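Local coordinates for protein ferritin light chain (Trichoplusia ni, PDB 1Z6O) that forms, with the heavy chain, the 24-subunit shell of a secreted insect ferritin that stores iron, its light chains probably aiding nucleation of the ferrihydrite core, at residues Gln42-Leu47 and Lys134-Arg139; Ala70-Leu75 and Val203-Leu208. One frame throughout, in Å; residues are numbered along the deposited sequence.

Contact 1. Residues Gln42-Leu47 and Lys134-Arg139; sequences QAYAKL and KELAER
Tyr44 lies alongside the aliphatic stem of Arg139, the two side chains running past each other in opposite directions between helix 37-61 and helix 122-148 of the ferritin four-helix bundle. The short segments are antiparallel, at 169°, and their axes come no nearer than 11.3 Å, so long side chains have to fill the gap. The tyrosine CG is anti to its backbone N, which carries the ring across the interface; CD1 comes 3.5 Å from Arg139 CG, meeting the ring obliquely. At the far end the hydroxyl OH donates to the backbone carbonyl O of Leu136, 2.7 Å away. The donor stands above the carbonyl plane rather than along a lone pair. The side chain thus reaches right across to the backbone of the other helix, and the bond gives the buried hydroxyl an acceptor there. Around the tyrosine, the Phe167 ring meets its ring, and His171 and Ile90 touch the side chain.

Leu47 supplies the apolar half of the contact. Its CG, likewise anti to the backbone N, directs CD2 at two partners: Leu136 CD2, 3.7 Å away, and one face of the Arg139 guanidinium. Leu136 arrives obliquely, methyl to methyl, while the arginine meets Leu47 tip to tip, with CD2 3.8 Å from CZ and set off toward the rim of the flat group. Glu135 only skirts this patch, its carboxylate being engaged in a salt bridge with Arg51, one turn beyond Leu47 on helix 37-61.

Bends at chi2 (70°) and chi3 (71°) kink the Arg139 chain, and its NH1 ends up on the Ala43 side. The link is made through water: one molecule, in the guanidinium plane, accepts from Arg139 NH1 at 3.1 Å and donates to Ala43 O at 2.7 Å.

Contact 2. Residues Ala70-Leu75 and Val203-Leu208; sequences AGFSKL and VFDEYL
Asp205 provides the polar part of this contact, accepting bonds from backbone N-H groups in the first turn of helix 70-96, where the short C-terminal helix 197-211 of the ferritin subunit packs on it; segments 70-75 and 203-208 cross at 43°. Asp205 OD1 accepts from Gly71 N (3.2 Å, 162°). Asp205 OD2 accepts from Phe72 N at 3.0 Å. Both donors sit above the carboxylate plane, and a weak, bent second bond joins Gly71 N to OD2. A negative group at a helix start is probably favoured by the helix dipole, and Gln209 NE2 also holds OD1. An alanine in place of Asp205 would remove the carboxylate and would probably leave the Gly71 and Phe72 N-H groups, and Gln209 NE2, without this acceptor, loosening the hold between the helices.

Backbone closeness comes next. Gly71 sits 4.6 Å from Leu208, CA to CA, and its CA-H points at Asp205 O; with no side chain, Gly71 lets the two backbones come this close, its CA 3.8 Å from Leu208 CB.

The apolar contacts gather round Phe72. Leu208 CD1 makes a CH-pi contact over the centre of one ring face, 3.9 Å from the centroid, and also touches Leu75 CD1. Phe204 meets Phe72 obliquely, its CD2 3.8 Å from Phe72 CZ. The Phe72 ring, its CG anti to the carbonyl carbon and turned by chi2, lies nearly coplanar with the Asp205 carboxylate, 6° between planes, putting ring-edge atom CD1 3.3 Å from OD2.

Overall arrangement
The two contacts stand at separate levels of one elongated subunit: their centres are 26 Å apart, and their nearest atoms about 11 Å. Contact 1 lies about 4 Å from the centre of the chain and pairs two bundle helices directly; contact 2, about 23 Å from that centre, docks the short C-terminal helix on the start of helix 70-96. The chain passes through them alternately, with helix 70-96 following helix 37-61 and preceding helix 122-148. Helix 157-190 flanks both, through His171 at contact 1 and His181 at contact 2, and carries the calcium ligands Gln161 and Glu164, which belong to neither contact.

Contact 1. Residues Gln42-Leu47 and Lys134-Arg139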
ATOM      1  N   GLN A  42      44.633 -32.509  -8.839  1.00 16.64           N
ATOM      2  CA  GLN A  42      45.444 -31.327  -9.131  1.00 18.33           C
ATOM      3  C   GLN A  42      45.602 -31.164 -10.643  1.00 19.03           C
ATOM      4  O   GLN A  42      45.503 -30.051 -11.167  1.00 18.81           O
ATOM      5  CB  GLN A  42      46.832 -31.451  -8.497  1.00 18.08           C
ATOM      6  CG  GLN A  42      46.822 -31.386  -6.972  1.00 17.98           C
ATOM      7  CD  GLN A  42      48.205 -31.620  -6.395  1.00 29.02           C
ATOM      8  OE1 GLN A  42      49.175 -31.037  -6.858  1.00 30.85           O
ATOM      9  NE2 GLN A  42      48.297 -32.461  -5.379  1.00 29.12           N
ATOM     10  N   ALA A  43      45.865 -32.261 -11.349  1.00 15.99           N
ATOM     11  CA  ALA A  43      46.018 -32.188 -12.804  1.00 17.25           C
ATOM     12  C   ALA A  43      44.688 -31.810 -13.479  1.00 18.43           C
ATOM     13  O   ALA A  43      44.678 -31.274 -14.585  1.00 17.15           O
ATOM     14  CB  ALA A  43      46.531 -33.542 -13.366  1.00 17.82           C
ATOM     15  N   TYR A  44      43.571 -32.100 -12.820  1.00 16.43           N
ATOM     16  CA  TYR A  44      42.251 -31.772 -13.377  1.00 17.69           C
ATOM     17  C   TYR A  44      42.035 -30.252 -13.304  1.00 17.09           C
ATOM     18  O   TYR A  44      41.419 -29.663 -14.195  1.00 16.76           O
ATOM     19  CB  TYR A  44      41.152 -32.517 -12.596  1.00 15.75           C
ATOM     20  CG  TYR A  44      39.820 -32.637 -13.331  1.00 16.86           C
ATOM     21  CD1 TYR A  44      39.774 -32.872 -14.713  1.00 17.00           C
ATOM     22  CD2 TYR A  44      38.616 -32.603 -12.631  1.00 17.38           C
ATOM     23  CE1 TYR A  44      38.550 -33.084 -15.375  1.00 17.37           C
ATOM     24  CE2 TYR A  44      37.388 -32.809 -13.280  1.00 18.76           C
ATOM     25  CZ  TYR A  44      37.365 -33.052 -14.648  1.00 18.76           C
ATOM     26  OH  TYR A  44      36.151 -33.270 -15.280  1.00 19.08           O
ATOM     27  N   ALA A  45      42.538 -29.612 -12.246  1.00 16.25           N
ATOM     28  CA  ALA A  45      42.425 -28.153 -12.141  1.00 16.55           C
ATOM     29  C   ALA A  45      43.254 -27.554 -13.282  1.00 19.19           C
ATOM     30  O   ALA A  45      42.857 -26.584 -13.924  1.00 16.54           O
ATOM     31  CB  ALA A  45      42.976 -27.663 -10.794  1.00 16.15           C
ATOM     32  N   LYS A  46      44.416 -28.146 -13.527  1.00 17.55           N
ATOM     33  CA  LYS A  46      45.306 -27.669 -14.579  1.00 20.09           C
ATOM     34  C   LYS A  46      44.668 -27.808 -15.963  1.00 17.82           C
ATOM     35  O   LYS A  46      44.823 -26.930 -16.819  1.00 17.30           O
ATOM     36  CB  LYS A  46      46.621 -28.451 -14.515  1.00 21.07           C
ATOM     37  CG  LYS A  46      47.623 -28.111 -15.609  1.00 29.83           C
ATOM     38  CD  LYS A  46      48.862 -28.990 -15.463  1.00 40.60           C
ATOM     39  CE  LYS A  46      49.710 -28.967 -16.717  1.00 55.14           C
ATOM     40  NZ  LYS A  46      50.907 -29.832 -16.557  1.00 74.22           N
ATOM     41  N   LEU A  47      43.959 -28.910 -16.190  1.00 16.85           N
ATOM     42  CA  LEU A  47      43.293 -29.107 -17.482  1.00 17.45           C
ATOM     43  C   LEU A  47      42.200 -28.044 -17.670  1.00 17.83           C
ATOM     44  O   LEU A  47      42.058 -27.478 -18.757  1.00 16.98           O
ATOM     45  CB  LEU A  47      42.678 -30.515 -17.561  1.00 18.67           C
ATOM     46  CG  LEU A  47      41.917 -30.880 -18.849  1.00 20.81           C
ATOM     47  CD1 LEU A  47      42.831 -30.744 -20.074  1.00 19.94           C
ATOM     48  CD2 LEU A  47      41.399 -32.321 -18.728  1.00 20.09           C
ATOM     49  N   LYS A 134      34.274 -33.849 -24.044  1.00 16.07           N
ATOM     50  CA  LYS A 134      34.281 -35.295 -23.799  1.00 17.26           C
ATOM     51  C   LYS A 134      35.552 -35.674 -23.031  1.00 20.24           C
ATOM     52  O   LYS A 134      35.530 -36.565 -22.180  1.00 17.81           O
ATOM     53  CB  LYS A 134      34.238 -36.089 -25.110  1.00 16.86           C
ATOM     54  CG  LYS A 134      32.868 -36.077 -25.798  1.00 18.47           C
ATOM     55  CD  LYS A 134      32.852 -37.045 -26.998  1.00 17.60           C
ATOM     56  CE  LYS A 134      31.491 -37.001 -27.703  1.00 19.88           C
ATOM     57  NZ  LYS A 134      31.366 -38.056 -28.762  1.00 19.86           N
ATOM     58  N   GLU A 135      36.662 -35.008 -23.340  1.00 15.86           N
ATOM     59  CA  GLU A 135      37.911 -35.294 -22.632  1.00 18.90           C
ATOM     60  C   GLU A 135      37.771 -34.889 -21.159  1.00 17.69           C
ATOM     61  O   GLU A 135      38.202 -35.622 -20.269  1.00 16.18           O
ATOM     62  CB  GLU A 135      39.100 -34.556 -23.278  1.00 19.12           C
ATOM     63  CG  GLU A 135      40.407 -34.726 -22.481  1.00 25.61           C
ATOM     64  CD  GLU A 135      41.603 -33.997 -23.100  1.00 36.17           C
ATOM     65  OE1 GLU A 135      41.487 -32.798 -23.441  1.00 28.65           O
ATOM     66  OE2 GLU A 135      42.670 -34.630 -23.231  1.00 44.09           O
ATOM     67  N   LEU A 136      37.174 -33.727 -20.887  1.00 16.32           N
ATOM     68  CA  LEU A 136      36.975 -33.316 -19.490  1.00 17.48           C
ATOM     69  C   LEU A 136      36.072 -34.326 -18.775  1.00 18.21           C
ATOM     70  O   LEU A 136      36.295 -34.665 -17.606  1.00 16.49           O
ATOM     71  CB  LEU A 136      36.318 -31.931 -19.415  1.00 17.35           C
ATOM     72  CG  LEU A 136      37.202 -30.728 -19.762  1.00 21.19           C
ATOM     73  CD1 LEU A 136      36.338 -29.476 -19.936  1.00 24.03           C
ATOM     74  CD2 LEU A 136      38.222 -30.518 -18.645  1.00 20.20           C
ATOM     75  N   ALA A 137      35.048 -34.799 -19.477  1.00 16.01           N
ATOM     76  CA  ALA A 137      34.102 -35.750 -18.892  1.00 17.08           C
ATOM     77  C   ALA A 137      34.752 -37.102 -18.619  1.00 17.46           C
ATOM     78  O   ALA A 137      34.535 -37.696 -17.563  1.00 16.38           O
ATOM     79  CB  ALA A 137      32.883 -35.925 -19.819  1.00 15.17           C
ATOM     80  N   GLU A 138      35.546 -37.598 -19.564  1.00 16.60           N
ATOM     81  CA  GLU A 138      36.192 -38.890 -19.365  1.00 17.40           C
ATOM     82  C   GLU A 138      37.289 -38.804 -18.310  1.00 19.85           C
ATOM     83  O   GLU A 138      37.594 -39.796 -17.644  1.00 17.77           O
ATOM     84  CB  GLU A 138      36.722 -39.431 -20.702  1.00 19.49           C
ATOM     85  CG  GLU A 138      35.549 -39.830 -21.619  1.00 22.11           C
ATOM     86  CD  GLU A 138      35.978 -40.364 -22.969  1.00 33.65           C
ATOM     87  OE1 GLU A 138      37.162 -40.207 -23.322  1.00 30.94           O
ATOM     88  OE2 GLU A 138      35.121 -40.931 -23.687  1.00 28.38           O
ATOM     89  N   ARG A 139      37.881 -37.626 -18.149  1.00 16.52           N
ATOM     90  CA  ARG A 139      38.895 -37.464 -17.110  1.00 17.11           C
ATOM     91  C   ARG A 139      38.166 -37.560 -15.758  1.00 18.86           C
ATOM     92  O   ARG A 139      38.684 -38.145 -14.812  1.00 17.29           O
ATOM     93  CB  ARG A 139      39.605 -36.110 -17.236  1.00 17.71           C
ATOM     94  CG  ARG A 139      40.727 -35.900 -16.200  1.00 23.55           C
ATOM     95  CD  ARG A 139      41.934 -36.810 -16.469  1.00 26.36           C
ATOM     96  NE  ARG A 139      42.668 -36.397 -17.666  1.00 26.77           N
ATOM     97  CZ  ARG A 139      43.507 -35.362 -17.722  1.00 27.53           C
ATOM     98  NH1 ARG A 139      43.746 -34.613 -16.642  1.00 24.98           N
ATOM     99  NH2 ARG A 139      44.103 -35.070 -18.869  1.00 28.52           N
TER
HETATM  100  O   HOH W   1      45.862 -32.333 -16.791  1.00 28.73           O

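Contact 2. Residues Ala70-Leu75 and Val203-Leu208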
ATOM      1  N   ALA A  70      28.527 -13.522 -33.132  1.00 18.05           N
ATOM      2  CA  ALA A  70      28.279 -13.248 -31.716  1.00 21.01           C
ATOM      3  C   ALA A  70      27.758 -14.461 -30.936  1.00 22.04           C
ATOM      4  O   ALA A  70      28.046 -14.605 -29.744  1.00 19.07           O
ATOM      5  CB  ALA A  70      27.312 -12.072 -31.574  1.00 23.24           C
ATOM      6  N   GLY A  71      26.998 -15.327 -31.602  1.00 19.46           N
ATOM      7  CA  GLY A  71      26.466 -16.514 -30.949  1.00 17.99           C
ATOM      8  C   GLY A  71      27.569 -17.519 -30.656  1.00 18.63           C
ATOM      9  O   GLY A  71      27.636 -18.075 -29.557  1.00 17.58           O
ATOM     10  N   PHE A  72      28.432 -17.776 -31.634  1.00 15.96           N
ATOM     11  CA  PHE A  72      29.539 -18.705 -31.416  1.00 18.08           C
ATOM     12  C   PHE A  72      30.487 -18.132 -30.366  1.00 20.17           C
ATOM     13  O   PHE A  72      31.005 -18.852 -29.509  1.00 18.70           O
ATOM     14  CB  PHE A  72      30.312 -18.955 -32.715  1.00 17.11           C
ATOM     15  CG  PHE A  72      29.647 -19.947 -33.629  1.00 20.88           C
ATOM     16  CD1 PHE A  72      28.546 -19.575 -34.400  1.00 20.31           C
ATOM     17  CD2 PHE A  72      30.093 -21.265 -33.684  1.00 24.36           C
ATOM     18  CE1 PHE A  72      27.893 -20.500 -35.213  1.00 22.53           C
ATOM     19  CE2 PHE A  72      29.449 -22.206 -34.492  1.00 24.68           C
ATOM     20  CZ  PHE A  72      28.344 -21.823 -35.261  1.00 21.05           C
ATOM     21  N   SER A  73      30.708 -16.826 -30.424  1.00 18.25           N
ATOM     22  CA  SER A  73      31.600 -16.196 -29.468  1.00 18.51           C
ATOM     23  C   SER A  73      31.049 -16.333 -28.042  1.00 21.11           C
ATOM     24  O   SER A  73      31.785 -16.635 -27.097  1.00 19.42           O
ATOM     25  CB  SER A  73      31.799 -14.719 -29.857  1.00 20.45           C
ATOM     26  OG  SER A  73      32.793 -14.143 -29.051  1.00 26.38           O
ATOM     27  N   LYS A  74      29.743 -16.135 -27.892  1.00 17.69           N
ATOM     28  CA  LYS A  74      29.088 -16.248 -26.590  1.00 19.53           C
ATOM     29  C   LYS A  74      29.178 -17.687 -26.056  1.00 19.47           C
ATOM     30  O   LYS A  74      29.353 -17.909 -24.851  1.00 18.00           O
ATOM     31  CB  LYS A  74      27.617 -15.845 -26.726  1.00 22.44           C
ATOM     32  CG  LYS A  74      26.841 -15.817 -25.425  1.00 31.75           C
ATOM     33  CD  LYS A  74      25.391 -15.396 -25.683  1.00 40.33           C
ATOM     34  CE  LYS A  74      24.618 -15.248 -24.382  1.00 55.03           C
ATOM     35  NZ  LYS A  74      23.184 -14.924 -24.628  1.00 68.02           N
ATOM     36  N   LEU A  75      29.044 -18.660 -26.953  1.00 16.37           N
ATOM     37  CA  LEU A  75      29.128 -20.069 -26.568  1.00 17.67           C
ATOM     38  C   LEU A  75      30.508 -20.349 -25.963  1.00 18.86           C
ATOM     39  O   LEU A  75      30.624 -20.954 -24.890  1.00 16.81           O
ATOM     40  CB  LEU A  75      28.897 -20.968 -27.799  1.00 17.26           C
ATOM     41  CG  LEU A  75      28.938 -22.496 -27.606  1.00 23.93           C
ATOM     42  CD1 LEU A  75      28.240 -23.195 -28.777  1.00 25.43           C
ATOM     43  CD2 LEU A  75      30.381 -22.970 -27.524  1.00 28.72           C
ATOM     44  N   VAL A 203      21.548 -17.856 -39.472  1.00 16.22           N
ATOM     45  CA  VAL A 203      20.387 -18.189 -38.647  1.00 17.46           C
ATOM     46  C   VAL A 203      20.806 -18.984 -37.401  1.00 18.55           C
ATOM     47  O   VAL A 203      20.305 -18.755 -36.294  1.00 17.44           O
ATOM     48  CB  VAL A 203      19.358 -19.005 -39.478  1.00 19.53           C
ATOM     49  CG1 VAL A 203      18.287 -19.624 -38.567  1.00 20.23           C
ATOM     50  CG2 VAL A 203      18.690 -18.067 -40.513  1.00 18.93           C
ATOM     51  N   PHE A 204      21.734 -19.912 -37.581  1.00 17.39           N
ATOM     52  CA  PHE A 204      22.202 -20.721 -36.458  1.00 18.83           C
ATOM     53  C   PHE A 204      22.915 -19.840 -35.427  1.00 19.78           C
ATOM     54  O   PHE A 204      22.720 -20.007 -34.220  1.00 18.24           O
ATOM     55  CB  PHE A 204      23.146 -21.820 -36.946  1.00 16.53           C
ATOM     56  CG  PHE A 204      23.483 -22.827 -35.882  1.00 19.47           C
ATOM     57  CD1 PHE A 204      22.562 -23.810 -35.523  1.00 20.23           C
ATOM     58  CD2 PHE A 204      24.696 -22.757 -35.199  1.00 20.02           C
ATOM     59  CE1 PHE A 204      22.840 -24.716 -34.489  1.00 22.77           C
ATOM     60  CE2 PHE A 204      24.987 -23.655 -34.162  1.00 23.39           C
ATOM     61  CZ  PHE A 204      24.057 -24.633 -33.809  1.00 20.33           C
ATOM     62  N   ASP A 205      23.742 -18.903 -35.890  1.00 18.41           N
ATOM     63  CA  ASP A 205      24.424 -18.009 -34.949  1.00 18.90           C
ATOM     64  C   ASP A 205      23.413 -17.170 -34.162  1.00 20.53           C
ATOM     65  O   ASP A 205      23.594 -16.932 -32.967  1.00 18.53           O
ATOM     66  CB  ASP A 205      25.401 -17.073 -35.667  1.00 20.01           C
ATOM     67  CG  ASP A 205      26.138 -16.153 -34.690  1.00 27.59           C
ATOM     68  OD1 ASP A 205      25.712 -14.993 -34.492  1.00 27.99           O
ATOM     69  OD2 ASP A 205      27.135 -16.611 -34.092  1.00 26.97           O
ATOM     70  N   GLU A 206      22.347 -16.719 -34.825  1.00 18.38           N
ATOM     71  CA  GLU A 206      21.319 -15.928 -34.141  1.00 19.63           C
ATOM     72  C   GLU A 206      20.633 -16.802 -33.088  1.00 19.33           C
ATOM     73  O   GLU A 206      20.298 -16.342 -31.992  1.00 21.93           O
ATOM     74  CB  GLU A 206      20.286 -15.410 -35.153  1.00 20.04           C
ATOM     75  CG  GLU A 206      20.845 -14.344 -36.109  1.00 24.23           C
ATOM     76  CD  GLU A 206      21.171 -13.033 -35.395  1.00 35.23           C
ATOM     77  OE1 GLU A 206      20.300 -12.533 -34.652  1.00 34.77           O
ATOM     78  OE2 GLU A 206      22.288 -12.497 -35.577  1.00 32.72           O
ATOM     79  N   TYR A 207      20.427 -18.068 -33.427  1.00 17.76           N
ATOM     80  CA  TYR A 207      19.818 -19.027 -32.504  1.00 18.87           C
ATOM     81  C   TYR A 207      20.722 -19.200 -31.266  1.00 22.69           C
ATOM     82  O   TYR A 207      20.234 -19.243 -30.132  1.00 22.73           O
ATOM     83  CB  TYR A 207      19.639 -20.372 -33.208  1.00 19.67           C
ATOM     84  CG  TYR A 207      19.289 -21.514 -32.283  1.00 24.25           C
ATOM     85  CD1 TYR A 207      18.028 -21.594 -31.690  1.00 27.06           C
ATOM     86  CD2 TYR A 207      20.212 -22.532 -32.020  1.00 27.57           C
ATOM     87  CE1 TYR A 207      17.687 -22.659 -30.859  1.00 29.33           C
ATOM     88  CE2 TYR A 207      19.879 -23.610 -31.187  1.00 32.11           C
ATOM     89  CZ  TYR A 207      18.613 -23.661 -30.616  1.00 34.06           C
ATOM     90  OH  TYR A 207      18.260 -24.719 -29.810  1.00 43.75           O
ATOM     91  N   LEU A 208      22.035 -19.306 -31.475  1.00 19.50           N
ATOM     92  CA  LEU A 208      22.946 -19.442 -30.335  1.00 20.58           C
ATOM     93  C   LEU A 208      22.882 -18.206 -29.439  1.00 24.19           C
ATOM     94  O   LEU A 208      22.955 -18.315 -28.212  1.00 23.02           O
ATOM     95  CB  LEU A 208      24.393 -19.657 -30.795  1.00 17.85           C
ATOM     96  CG  LEU A 208      24.730 -21.010 -31.438  1.00 19.49           C
ATOM     97  CD1 LEU A 208      26.235 -21.061 -31.734  1.00 18.56           C
ATOM     98  CD2 LEU A 208      24.344 -22.162 -30.495  1.00 20.61           C
TER
HETATM   99  O   HOH W   2      27.112 -11.846 -34.971  1.00 29.48           O